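Local coordinates for protein geranyltranstransferase (IspA) (PDB 3LLW) that probably acts as a magnesium-dependent prenyltransferase of the FPP/GGPP synthase family, joining isoprenoid diphosphates in terpenoid biosynthesis, at residues E16-F21 with E75-A80. Residues are numbered along the deposited sequence; the frame is centred on the assembly and turned at random.
Sequences ERFESF and EYFKIA
Phe77 is the central side chain where segments 16-21 and 75-80, on helices 6-23 and 73-94, cross at -74° with axes 10.2 Å apart at closest approach. Its CG lies anti to the carbonyl carbon (chi1 -77°), which sends the ring onto the backbone of the other helix. CA of Phe18 sits over one face of this ring, 3.7 Å from its centroid, as a CH-pi contact. The tip of the ring reaches the Arg17-Phe18 peptide, where Phe77 CZ lies 3.4 Å from Phe18 N. Phe18 and Phe21 both hold CG anti to the backbone N. The Phe18 ring turns its edge to the face of Phe77, with planes at 71°, in a T-shaped pair. Phe18 CE1 also meets Ala80 CB at 3.6 Å. Phe21 lies over the base of Phe77 instead: Phe77 CB stands 3.6 Å from the Phe21 ring centroid, nearly on the ring normal. Beyond this, CZ of Phe21 touches CG of Lys78. Lys78 NZ forms a salt bridge to Glu75 OE2 (3.1 Å) within its own helix. No hydrogen bond joins the two segments. Pro53 and Leu81 also pack on Phe18. The result is an aromatic cluster at a steep helix crossing, packing helix 6-23 against helix 73-94 within the mainly helical prenyl synthase fold, away from the magnesium-binding aspartates.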
ATOM      1  N   GLU A  16      17.345 -20.668   0.771  1.00 53.64           N
ATOM      2  CA  GLU A  16      16.519 -21.866   0.935  1.00 55.81           C
ATOM      3  C   GLU A  16      15.666 -21.754   2.190  1.00 51.21           C
ATOM      4  O   GLU A  16      14.517 -22.185   2.201  1.00 45.17           O
ATOM      5  CB  GLU A  16      17.385 -23.135   0.991  1.00 59.00           C
ATOM      6  CG  GLU A  16      18.115 -23.452  -0.310  1.00 66.51           C
ATOM      7  CD  GLU A  16      17.167 -23.622  -1.495  1.00 84.82           C
ATOM      8  OE1 GLU A  16      16.358 -24.581  -1.493  1.00 87.93           O
ATOM      9  OE2 GLU A  16      17.235 -22.798  -2.433  1.00 90.23           O
ATOM     10  N   ARG A  17      16.241 -21.157   3.232  1.00 44.57           N
ATOM     11  CA  ARG A  17      15.537 -20.928   4.484  1.00 48.47           C
ATOM     12  C   ARG A  17      14.502 -19.804   4.368  1.00 51.95           C
ATOM     13  O   ARG A  17      13.498 -19.813   5.091  1.00 54.84           O
ATOM     14  CB  ARG A  17      16.523 -20.602   5.608  1.00 49.26           C
ATOM     15  CG  ARG A  17      17.280 -21.787   6.180  1.00 52.74           C
ATOM     16  CD  ARG A  17      18.314 -21.291   7.188  1.00 61.16           C
ATOM     17  NE  ARG A  17      18.923 -22.384   7.943  1.00 74.77           N
ATOM     18  CZ  ARG A  17      19.757 -22.237   8.973  1.00 79.58           C
ATOM     19  NH1 ARG A  17      20.107 -21.023   9.405  1.00 74.83           N
ATOM     20  NH2 ARG A  17      20.247 -23.316   9.574  1.00 74.70           N
ATOM     21  N   PHE A  18      14.742 -18.829   3.487  1.00 48.05           N
ATOM     22  CA  PHE A  18      13.725 -17.814   3.252  1.00 47.27           C
ATOM     23  C   PHE A  18      12.520 -18.453   2.570  1.00 44.43           C
ATOM     24  O   PHE A  18      11.376 -18.131   2.904  1.00 43.41           O
ATOM     25  CB  PHE A  18      14.215 -16.625   2.416  1.00 43.12           C
ATOM     26  CG  PHE A  18      13.080 -15.798   1.842  1.00 44.29           C
ATOM     27  CD1 PHE A  18      12.363 -14.921   2.658  1.00 37.20           C
ATOM     28  CD2 PHE A  18      12.687 -15.951   0.505  1.00 47.11           C
ATOM     29  CE1 PHE A  18      11.303 -14.185   2.151  1.00 33.39           C
ATOM     30  CE2 PHE A  18      11.609 -15.220  -0.022  1.00 44.57           C
ATOM     31  CZ  PHE A  18      10.921 -14.332   0.796  1.00 44.26           C
ATOM     32  N   GLU A  19      12.783 -19.346   1.621  1.00 42.22           N
ATOM     33  CA  GLU A  19      11.714 -19.990   0.855  1.00 49.99           C
ATOM     34  C   GLU A  19      10.790 -20.811   1.762  1.00 54.13           C
ATOM     35  O   GLU A  19       9.581 -20.875   1.540  1.00 59.64           O
ATOM     36  CB  GLU A  19      12.300 -20.824  -0.294  1.00 47.36           C
ATOM     37  CG  GLU A  19      11.291 -21.701  -1.084  1.00 62.15           C
ATOM     38  CD  GLU A  19      10.149 -20.914  -1.750  1.00 67.51           C
ATOM     39  OE1 GLU A  19      10.408 -20.128  -2.686  1.00 67.65           O
ATOM     40  OE2 GLU A  19       8.980 -21.106  -1.351  1.00 71.92           O
ATOM     41  N   SER A  20      11.357 -21.398   2.811  1.00 55.66           N
ATOM     42  CA  SER A  20      10.578 -22.213   3.732  1.00 56.40           C
ATOM     43  C   SER A  20       9.683 -21.334   4.610  1.00 57.40           C
ATOM     44  O   SER A  20       8.508 -21.643   4.816  1.00 56.94           O
ATOM     45  CB  SER A  20      11.502 -23.081   4.582  1.00 58.86           C
ATOM     46  OG  SER A  20      10.790 -24.172   5.117  1.00 68.94           O
ATOM     47  N   PHE A  21      10.254 -20.236   5.106  1.00 47.73           N
ATOM     48  CA  PHE A  21       9.534 -19.198   5.846  1.00 46.47           C
ATOM     49  C   PHE A  21       8.294 -18.679   5.093  1.00 44.31           C
ATOM     50  O   PHE A  21       7.232 -18.501   5.686  1.00 45.40           O
ATOM     51  CB  PHE A  21      10.510 -18.055   6.150  1.00 44.26           C
ATOM     52  CG  PHE A  21       9.887 -16.841   6.781  1.00 48.74           C
ATOM     53  CD1 PHE A  21       9.883 -16.691   8.169  1.00 57.23           C
ATOM     54  CD2 PHE A  21       9.381 -15.801   5.994  1.00 43.83           C
ATOM     55  CE1 PHE A  21       9.338 -15.546   8.770  1.00 55.55           C
ATOM     56  CE2 PHE A  21       8.833 -14.658   6.582  1.00 51.39           C
ATOM     57  CZ  PHE A  21       8.812 -14.527   7.971  1.00 49.22           C
ATOM     58  N   GLU A  75      13.167 -11.387  11.114  1.00 46.21           N
ATOM     59  CA  GLU A  75      12.876 -10.007  10.794  1.00 46.47           C
ATOM     60  C   GLU A  75      13.330  -9.645   9.379  1.00 48.39           C
ATOM     61  O   GLU A  75      12.621  -8.927   8.669  1.00 52.63           O
ATOM     62  CB  GLU A  75      13.527  -9.072  11.817  1.00 47.01           C
ATOM     63  CG  GLU A  75      13.207  -9.409  13.272  1.00 61.16           C
ATOM     64  CD  GLU A  75      11.721  -9.664  13.512  1.00 71.09           C
ATOM     65  OE1 GLU A  75      11.383 -10.740  14.057  1.00 77.56           O
ATOM     66  OE2 GLU A  75      10.894  -8.801  13.147  1.00 61.79           O
ATOM     67  N   TYR A  76      14.507 -10.141   8.985  1.00 43.59           N
ATOM     68  CA  TYR A  76      15.032  -9.963   7.632  1.00 37.75           C
ATOM     69  C   TYR A  76      14.156 -10.697   6.594  1.00 42.08           C
ATOM     70  O   TYR A  76      13.961 -10.222   5.472  1.00 40.37           O
ATOM     71  CB  TYR A  76      16.469 -10.460   7.562  1.00 40.16           C
ATOM     72  CG  TYR A  76      17.457  -9.681   8.420  1.00 51.43           C
ATOM     73  CD1 TYR A  76      17.400  -8.292   8.496  1.00 49.25           C
ATOM     74  CD2 TYR A  76      18.467 -10.338   9.128  1.00 53.48           C
ATOM     75  CE1 TYR A  76      18.313  -7.571   9.265  1.00 57.62           C
ATOM     76  CE2 TYR A  76      19.383  -9.629   9.908  1.00 55.16           C
ATOM     77  CZ  TYR A  76      19.296  -8.243   9.966  1.00 56.66           C
ATOM     78  OH  TYR A  76      20.183  -7.520  10.722  1.00 62.77           O
ATOM     79  N   PHE A  77      13.623 -11.844   6.990  1.00 34.92           N
ATOM     80  CA  PHE A  77      12.750 -12.613   6.123  1.00 41.50           C
ATOM     81  C   PHE A  77      11.422 -11.867   5.915  1.00 41.07           C
ATOM     82  O   PHE A  77      10.933 -11.812   4.807  1.00 47.24           O
ATOM     83  CB  PHE A  77      12.520 -14.011   6.691  1.00 38.40           C
ATOM     84  CG  PHE A  77      13.669 -14.965   6.482  1.00 41.56           C
ATOM     85  CD1 PHE A  77      14.770 -14.619   5.702  1.00 40.25           C
ATOM     86  CD2 PHE A  77      13.617 -16.247   7.030  1.00 41.42           C
ATOM     87  CE1 PHE A  77      15.815 -15.509   5.507  1.00 43.52           C
ATOM     88  CE2 PHE A  77      14.655 -17.154   6.827  1.00 36.67           C
ATOM     89  CZ  PHE A  77      15.755 -16.785   6.063  1.00 46.90           C
ATOM     90  N   LYS A  78      10.885 -11.268   6.977  1.00 42.83           N
ATOM     91  CA  LYS A  78       9.701 -10.408   6.895  1.00 44.85           C
ATOM     92  C   LYS A  78       9.870  -9.305   5.845  1.00 45.74           C
ATOM     93  O   LYS A  78       9.031  -9.170   4.951  1.00 41.18           O
ATOM     94  CB  LYS A  78       9.409  -9.775   8.252  1.00 42.98           C
ATOM     95  CG  LYS A  78       8.657 -10.663   9.216  1.00 45.12           C
ATOM     96  CD  LYS A  78       8.622  -9.986  10.570  1.00 58.59           C
ATOM     97  CE  LYS A  78       8.070 -10.891  11.662  1.00 70.43           C
ATOM     98  NZ  LYS A  78       8.186 -10.223  13.002  1.00 70.01           N
ATOM     99  N   ILE A  79      10.970  -8.554   5.951  1.00 33.94           N
ATOM    100  CA  ILE A  79      11.346  -7.546   4.966  1.00 34.41           C
ATOM    101  C   ILE A  79      11.475  -8.080   3.542  1.00 39.06           C
ATOM    102  O   ILE A  79      10.946  -7.486   2.592  1.00 43.94           O
ATOM    103  CB  ILE A  79      12.658  -6.868   5.362  1.00 38.43           C
ATOM    104  CG1 ILE A  79      12.482  -6.176   6.728  1.00 39.04           C
ATOM    105  CG2 ILE A  79      13.100  -5.923   4.257  1.00 37.29           C
ATOM    106  CD1 ILE A  79      13.767  -5.703   7.384  1.00 43.21           C
ATOM    107  N   ALA A  80      12.169  -9.204   3.396  1.00 38.65           N
ATOM    108  CA  ALA A  80      12.306  -9.870   2.109  1.00 38.06           C
ATOM    109  C   ALA A  80      10.931 -10.276   1.558  1.00 35.31           C
ATOM    110  O   ALA A  80      10.681 -10.150   0.357  1.00 38.08           O
ATOM    111  CB  ALA A  80      13.207 -11.094   2.248  1.00 38.88           C
TER